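Nematode fatty acid retinoid binding protein (PDB 4XCP) probably binds fatty acids and retinol as a secreted, largely helical lipid-binding protein, and holds palmitic acid molecules in the crystal. Local coordinates at residues E19-P22 with A23-D27; D27-P30 with P31-D35; A83-K86 with S87-A91. One frame throughout, in Å; residues are numbered along the deposited sequence.

Contact 1: E19-P22 with A23-D27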
loop_
_atom_site.group_PDB
_atom_site.type_symbol
_atom_site.label_atom_id
_atom_site.label_comp_id
_atom_site.label_asym_id
_atom_site.label_seq_id
_atom_site.Cartn_x
_atom_site.Cartn_y
_atom_site.Cartn_z
ATOM N N GLU A 19 2.205 -8.375 13.481
ATOM C CA GLU A 19 3.129 -7.756 14.443
ATOM C C GLU A 19 4.524 -7.449 13.857
ATOM O O GLU A 19 5.261 -6.638 14.433
ATOM C CB GLU A 19 3.262 -8.594 15.713
ATOM C CG GLU A 19 3.932 -9.941 15.477
ATOM C CD GLU A 19 4.265 -10.770 16.704
ATOM O OE1 GLU A 19 3.977 -10.327 17.840
ATOM O OE2 GLU A 19 4.839 -11.867 16.522
ATOM N N ASP A 20 4.881 -8.081 12.711
ATOM C CA ASP A 20 6.169 -7.839 12.042
ATOM C C ASP A 20 6.262 -6.406 11.567
ATOM O O ASP A 20 7.362 -5.881 11.435
ATOM C CB ASP A 20 6.366 -8.798 10.862
ATOM C CG ASP A 20 6.472 -10.245 11.289
ATOM O OD1 ASP A 20 6.595 -10.499 12.505
ATOM O OD2 ASP A 20 6.421 -11.118 10.416
ATOM N N ILE A 21 5.094 -5.778 11.310
ATOM C CA ILE A 21 5.003 -4.386 10.867
ATOM C C ILE A 21 4.930 -3.509 12.113
ATOM O O ILE A 21 4.015 -3.693 12.913
ATOM C CB ILE A 21 3.779 -4.132 9.942
ATOM C CG1 ILE A 21 3.617 -5.210 8.846
ATOM C CG2 ILE A 21 3.846 -2.720 9.342
ATOM C CD1 ILE A 21 2.169 -5.267 8.206
ATOM N N PRO A 22 5.846 -2.536 12.302
ATOM C CA PRO A 22 5.750 -1.655 13.490
ATOM C C PRO A 22 4.380 -0.975 13.556
ATOM O O PRO A 22 3.849 -0.563 12.508
ATOM C CB PRO A 22 6.875 -0.632 13.268
ATOM C CG PRO A 22 7.831 -1.304 12.351
ATOM C CD PRO A 22 7.019 -2.195 11.467
ATOM N N ALA A 23 3.780 -0.930 14.770
ATOM C CA ALA A 23 2.461 -0.326 15.027
ATOM C C ALA A 23 2.369 1.122 14.484
ATOM O O ALA A 23 1.344 1.492 13.915
ATOM C CB ALA A 23 2.161 -0.344 16.529
ATOM N N ASP A 24 3.451 1.909 14.607
ATOM C CA ASP A 24 3.472 3.294 14.136
ATOM C C ASP A 24 3.515 3.383 12.594
ATOM O O ASP A 24 3.120 4.411 12.047
ATOM C CB ASP A 24 4.574 4.145 14.825
ATOM C CG ASP A 24 5.999 3.602 14.780
ATOM O OD1 ASP A 24 6.174 2.410 14.430
ATOM O OD2 ASP A 24 6.936 4.357 15.148
ATOM N N TYR A 25 3.922 2.303 11.896
ATOM C CA TYR A 25 3.857 2.276 10.429
ATOM C C TYR A 25 2.426 1.860 10.050
ATOM O O TYR A 25 1.871 2.410 9.112
ATOM C CB TYR A 25 4.901 1.338 9.802
ATOM C CG TYR A 25 4.811 1.265 8.285
ATOM C CD1 TYR A 25 5.428 2.220 7.480
ATOM C CD2 TYR A 25 4.099 0.246 7.659
ATOM C CE1 TYR A 25 5.343 2.158 6.088
ATOM C CE2 TYR A 25 4.005 0.173 6.271
ATOM C CZ TYR A 25 4.643 1.121 5.488
ATOM O OH TYR A 25 4.547 1.034 4.126
ATOM N N ARG A 26 1.837 0.880 10.773
ATOM C CA ARG A 26 0.446 0.443 10.568
ATOM C C ARG A 26 -0.522 1.636 10.791
ATOM O O ARG A 26 -1.495 1.770 10.057
ATOM C CB ARG A 26 0.105 -0.750 11.490
ATOM C CG ARG A 26 0.524 -2.114 10.904
ATOM C CD ARG A 26 1.078 -3.081 11.947
ATOM N NE ARG A 26 0.154 -3.159 13.039
ATOM C CZ ARG A 26 0.442 -3.371 14.312
ATOM N NH1 ARG A 26 1.679 -3.686 14.684
ATOM N NH2 ARG A 26 -0.512 -3.352 15.211
ATOM N N ASP A 27 -0.204 2.541 11.735
ATOM C CA ASP A 27 -1.001 3.761 11.988
ATOM C C ASP A 27 -1.026 4.736 10.789
ATOM O O ASP A 27 -1.943 5.554 10.699
ATOM C CB ASP A 27 -0.486 4.511 13.224
ATOM C CG ASP A 27 -0.800 3.825 14.541
ATOM O OD1 ASP A 27 -1.731 3.007 14.571
ATOM O OD2 ASP A 27 -0.119 4.127 15.545
#
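R26 turns its guanidinium group back past the start of its own helix to meet the peptide carbonyl of I21. R26 NH1 lies 2.9 Å from I21 O, with the N-H aimed nearly straight at the oxygen (168°), and the oxygen sits at the guanidinium edge, in its plane. Bends at chi2 and chi3 bring the chain there and lay its aliphatic part against I21, R26 CD coming within 3.5 Å of I21 CB. The alpha carbon of A23 lies over one face of the guanidinium, offset toward the rim, and Y18 adds a cation-pi contact. The stretch forms the N-terminal start of the short helix 23-26, with P22 in the N-cap position. P22 O receives Y25 N at 2.9 Å from above the carbonyl plane and R26 N at 3.0 Å within it, so R26 is fixed by two successive carbonyls, one through its backbone and one through its tip. D24 holds CG between its backbone N and carbonyl carbon (chi1 53°), which carries OD1 to 3.3 Å from P22 CB, while OD2 forms a salt bridge with K122 of helix 122-138. Y25 has CG anti to its backbone N (chi1 178°) and lies obliquely against the branch methyl of I21, Y25 CD2 to I21 CG2 being 3.4 Å; both side chains also touch a bound palmitic acid.

Contact 2: D27-P30 with P31-D35. With PLM (palmitic acid), chain B.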
loop_
_atom_site.group_PDB
_atom_site.type_symbol
_atom_site.label_atom_id
_atom_site.label_comp_id
_atom_site.label_asym_id
_atom_site.label_seq_id
_atom_site.Cartn_x
_atom_site.Cartn_y
_atom_site.Cartn_z
ATOM N N ASP A 27 -0.204 2.541 11.735
ATOM C CA ASP A 27 -1.001 3.761 11.988
ATOM C C ASP A 27 -1.026 4.736 10.789
ATOM O O ASP A 27 -1.943 5.554 10.699
ATOM C CB ASP A 27 -0.486 4.511 13.224
ATOM C CG ASP A 27 -0.800 3.825 14.541
ATOM O OD1 ASP A 27 -1.731 3.007 14.571
ATOM O OD2 ASP A 27 -0.119 4.127 15.545
ATOM N N LEU A 28 -0.037 4.631 9.870
ATOM C CA LEU A 28 0.067 5.478 8.672
ATOM C C LEU A 28 -0.750 4.899 7.541
ATOM O O LEU A 28 -0.946 5.563 6.521
ATOM C CB LEU A 28 1.538 5.574 8.204
ATOM C CG LEU A 28 2.590 6.137 9.172
ATOM C CD1 LEU A 28 3.963 6.150 8.504
ATOM C CD2 LEU A 28 2.227 7.554 9.658
HETATM N N MSE A 29 -1.178 3.632 7.682
HETATM C CA MSE A 29 -1.933 2.977 6.625
HETATM C C MSE A 29 -3.417 3.275 6.758
HETATM O O MSE A 29 -3.923 3.340 7.883
HETATM C CB MSE A 29 -1.719 1.452 6.647
HETATM C CG MSE A 29 -0.277 1.000 6.429
HETATM SE SE MSE A 29 -0.162 -0.976 6.724
HETATM C CE MSE A 29 -1.635 -1.502 5.637
ATOM N N PRO A 30 -4.153 3.433 5.628
ATOM C CA PRO A 30 -5.602 3.666 5.741
ATOM C C PRO A 30 -6.288 2.481 6.430
ATOM O O PRO A 30 -5.778 1.354 6.326
ATOM C CB PRO A 30 -6.072 3.908 4.296
ATOM C CG PRO A 30 -4.970 3.544 3.434
ATOM C CD PRO A 30 -3.703 3.400 4.220
ATOM N N PRO A 31 -7.374 2.732 7.194
ATOM C CA PRO A 31 -8.011 1.648 7.977
ATOM C C PRO A 31 -8.438 0.403 7.195
ATOM O O PRO A 31 -8.287 -0.703 7.709
ATOM C CB PRO A 31 -9.207 2.342 8.652
ATOM C CG PRO A 31 -9.413 3.637 7.874
ATOM C CD PRO A 31 -8.040 4.032 7.446
ATOM N N GLU A 32 -8.928 0.571 5.954
ATOM C CA GLU A 32 -9.361 -0.540 5.086
ATOM C C GLU A 32 -8.187 -1.473 4.781
ATOM O O GLU A 32 -8.352 -2.697 4.813
ATOM C CB GLU A 32 -9.965 -0.015 3.761
ATOM C CG GLU A 32 -11.185 0.881 3.923
ATOM C CD GLU A 32 -10.960 2.324 4.365
ATOM O OE1 GLU A 32 -9.840 2.863 4.168
ATOM O OE2 GLU A 32 -11.918 2.912 4.925
ATOM N N ALA A 33 -6.997 -0.891 4.510
ATOM C CA ALA A 33 -5.768 -1.641 4.237
ATOM C C ALA A 33 -5.299 -2.358 5.512
ATOM O O ALA A 33 -4.996 -3.545 5.469
ATOM C CB ALA A 33 -4.678 -0.690 3.727
ATOM N N ARG A 34 -5.270 -1.641 6.652
ATOM C CA ARG A 34 -4.928 -2.207 7.955
ATOM C C ARG A 34 -5.862 -3.391 8.288
ATOM O O ARG A 34 -5.381 -4.455 8.655
ATOM C CB ARG A 34 -5.109 -1.139 9.046
ATOM C CG ARG A 34 -3.820 -0.580 9.594
ATOM C CD ARG A 34 -4.161 0.377 10.726
ATOM N NE ARG A 34 -4.455 1.710 10.211
ATOM C CZ ARG A 34 -5.402 2.513 10.683
ATOM N NH1 ARG A 34 -6.185 2.114 11.676
ATOM N NH2 ARG A 34 -5.577 3.718 10.160
ATOM N N ASP A 35 -7.195 -3.198 8.161
ATOM C CA ASP A 35 -8.153 -4.248 8.478
ATOM C C ASP A 35 -8.054 -5.431 7.540
ATOM O O ASP A 35 -8.186 -6.567 8.003
ATOM C CB ASP A 35 -9.587 -3.716 8.593
ATOM C CG ASP A 35 -9.886 -3.231 10.003
ATOM O OD1 ASP A 35 -9.243 -3.728 10.951
ATOM O OD2 ASP A 35 -10.749 -2.341 10.156
HETATM C C1 PLM B . 2.458 -2.832 3.144
HETATM O O1 PLM B . 1.240 -3.295 3.095
HETATM O O2 PLM B . 2.802 -1.804 2.580
HETATM C C2 PLM B . 3.393 -3.671 3.967
HETATM C C3 PLM B . 2.816 -4.953 4.561
HETATM C C4 PLM B . 2.801 -6.125 3.601
HETATM C C5 PLM B . 2.218 -7.396 4.180
HETATM C C6 PLM B . 2.382 -8.628 3.302
HETATM C C7 PLM B . 1.086 -9.248 2.798
HETATM C C8 PLM B . 0.444 -8.465 1.686
HETATM C C9 PLM B . -0.877 -8.981 1.232
HETATM C CA PLM B . -1.906 -7.907 1.016
HETATM C CB PLM B . -2.097 -7.407 -0.398
HETATM C CC PLM B . -3.268 -6.422 -0.563
HETATM C CD PLM B . -3.035 -4.983 -0.060
HETATM C CE PLM B . -3.046 -4.799 1.459
HETATM C CF PLM B . -2.998 -3.369 1.931
HETATM C CG PLM B . -1.616 -2.754 2.021
#
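The capped start of helix 31-39, which here also forms part of the wall of a palmitic acid site, is made by P30 and P31 together with M29, A33 and R34. P30 occupies the N-cap position, and its carbonyl accepts the nearly straight bond from R34 N, P30 O to R34 N being 3.1 Å; A33 N adds only a weak bond to the same oxygen. P31, in the first turn, has no N-H to offer, as suits a position where helix amides lack partners within the helix. One residue further back, M29 O is gripped side-on by two nitrogens of one guanidinium, R34 NE at 2.9 Å and R34 NH2 at 2.8 Å. The oxygen lies at the edge of the group, close to its plane, and the two bonds together limit rotation of the guanidinium. A bend at chi3 (-85°) turns the R34 tip back toward the cap, and P31 CA then stands 3.8 Å above the centre of the guanidinium plane. D27 OD1 lies 5.3 Å from R34 NE, not in contact, but near enough that it may favour the positive charge. M29 is selenomethionine; its terminal methyl CE packs 3.7 Å from A33 CB. Both reach the tail of the fatty acid, A33 CB lying 3.6 Å from its CF and M29 CE 3.8 Å from its last carbon, CG, while K111 hydrogen-bonds the ligand. Around the cap, F153 of helix 152-159 touches P30, P31 and R34, and L28 packs on V157 of that helix and on F166 of helix 162-167.

Contact 3: A83-K86 with S87-A91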
loop_
_atom_site.group_PDB
_atom_site.type_symbol
_atom_site.label_atom_id
_atom_site.label_comp_id
_atom_site.label_asym_id
_atom_site.label_seq_id
_atom_site.Cartn_x
_atom_site.Cartn_y
_atom_site.Cartn_z
ATOM N N ALA A 83 -10.192 -2.244 -6.684
ATOM C CA ALA A 83 -11.137 -1.479 -7.499
ATOM C C ALA A 83 -11.417 -0.094 -6.898
ATOM O O ALA A 83 -11.613 0.859 -7.640
ATOM C CB ALA A 83 -12.432 -2.255 -7.689
HETATM N N MSE A 84 -11.435 0.007 -5.559
HETATM C CA MSE A 84 -11.648 1.264 -4.844
HETATM C C MSE A 84 -10.460 2.192 -5.063
HETATM O O MSE A 84 -10.665 3.376 -5.296
HETATM C CB MSE A 84 -11.822 1.013 -3.349
HETATM C CG MSE A 84 -13.264 0.814 -2.932
HETATM SE SE MSE A 84 -13.366 0.311 -1.041
HETATM C CE MSE A 84 -12.450 1.925 -0.246
ATOM N N VAL A 85 -9.228 1.658 -4.989
ATOM C CA VAL A 85 -8.017 2.443 -5.191
ATOM C C VAL A 85 -7.924 2.861 -6.660
ATOM O O VAL A 85 -7.665 4.028 -6.936
ATOM C CB VAL A 85 -6.742 1.717 -4.685
ATOM C CG1 VAL A 85 -5.474 2.476 -5.093
ATOM C CG2 VAL A 85 -6.791 1.529 -3.167
ATOM N N LYS A 86 -8.179 1.916 -7.588
ATOM C CA LYS A 86 -8.157 2.135 -9.036
ATOM C C LYS A 86 -9.132 3.248 -9.453
ATOM O O LYS A 86 -8.754 4.088 -10.270
ATOM C CB LYS A 86 -8.444 0.814 -9.790
ATOM C CG LYS A 86 -8.176 0.852 -11.280
ATOM C CD LYS A 86 -8.431 -0.504 -11.917
ATOM C CE LYS A 86 -8.091 -0.504 -13.389
ATOM N NZ LYS A 86 -8.077 -1.878 -13.956
ATOM N N SER A 87 -10.357 3.271 -8.882
ATOM C CA SER A 87 -11.345 4.302 -9.206
ATOM C C SER A 87 -10.972 5.668 -8.622
ATOM O O SER A 87 -11.271 6.694 -9.233
ATOM C CB SER A 87 -12.754 3.885 -8.783
ATOM O OG SER A 87 -12.945 3.991 -7.383
ATOM N N LYS A 88 -10.307 5.682 -7.455
ATOM C CA LYS A 88 -9.846 6.928 -6.835
ATOM C C LYS A 88 -8.735 7.555 -7.686
ATOM O O LYS A 88 -8.796 8.752 -7.938
ATOM C CB LYS A 88 -9.392 6.686 -5.398
ATOM C CG LYS A 88 -10.547 6.560 -4.417
ATOM C CD LYS A 88 -10.045 6.032 -3.097
ATOM C CE LYS A 88 -11.069 6.165 -2.003
ATOM N NZ LYS A 88 -10.428 6.608 -0.735
ATOM N N ILE A 89 -7.775 6.732 -8.190
ATOM C CA ILE A 89 -6.665 7.151 -9.066
ATOM C C ILE A 89 -7.223 7.701 -10.391
ATOM O O ILE A 89 -6.755 8.740 -10.851
ATOM C CB ILE A 89 -5.628 6.007 -9.308
ATOM C CG1 ILE A 89 -5.029 5.415 -8.006
ATOM C CG2 ILE A 89 -4.501 6.403 -10.280
ATOM C CD1 ILE A 89 -4.446 6.298 -7.076
ATOM N N ALA A 90 -8.246 7.024 -10.972
ATOM C CA ALA A 90 -8.907 7.426 -12.219
ATOM C C ALA A 90 -9.522 8.846 -12.150
ATOM O O ALA A 90 -9.589 9.523 -13.171
ATOM C CB ALA A 90 -9.980 6.406 -12.602
ATOM N N ALA A 91 -9.962 9.285 -10.948
ATOM C CA ALA A 91 -10.545 10.609 -10.717
ATOM C C ALA A 91 -9.473 11.710 -10.549
ATOM O O ALA A 91 -9.808 12.885 -10.511
ATOM C CB ALA A 91 -11.466 10.569 -9.504
#
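S87 tucks its hydroxyl back against the preceding turn, and K86 and V85 complete the contact. The serine OG stands between the backbone N and the carbonyl carbon (chi1 76°), and from there it donates to the carbonyl of M84, S87 OG to M84 O being 3.2 Å. M84 O also accepts K88 N at 3.2 Å, and the two donors approach from one face of the carbonyl plane, so a single acceptor is shared between the side-chain and backbone bonds. The backbone of S87 is held in its own right, through S87 N to A83 O at 3.0 Å. K86 extends the other way: CG lies anti to the backbone N (chi1 -168°) and the rest of the chain runs straight outward, delivering NZ to a salt bridge with E61. Its carbonyl closes the next turn, K86 O taking A90 N at 3.1 Å. V85 faces inward. V85 and I89 run alongside each other from successive turns, V85 CG1 4.2 Å from I89 CG1, and their backbones are joined by I89 N to V85 O at 3.0 Å. V85 touches a bound palmitic acid and I104 of helix 94-115; I89 packs on A100 of that helix and on F151. K88 NZ hydrogen-bonds the backbone carbonyl of Q150. The arrangement is that of an amphipathic alpha helix near its C-terminal end, with regular i to i+4 backbone bonds, a serine hydroxyl bonded to the carbonyl three residues back, and an apolar stripe turned toward helix 94-115 and the lipid.

Contacts 1 and 2 form one continuous run of chain: they share D27, their centres are 10 Å apart, and R26 O of the first packs 3.0 Å from R34 NE of the second, so the guanidinium group that completes the second cap reaches back to the R26 carbonyl of contact 1. Both touch the same palmitic acid. Contact 3 lies on the opposite side of the chain's centre from contact 1, 25 Å away between centres, and meets a different palmitic acid. Contact 2 comes between, its centre about 17 Å from that of contact 3 and their nearest atoms about 4 Å apart; the side chain of A33 is about 8 Å from this second ligand.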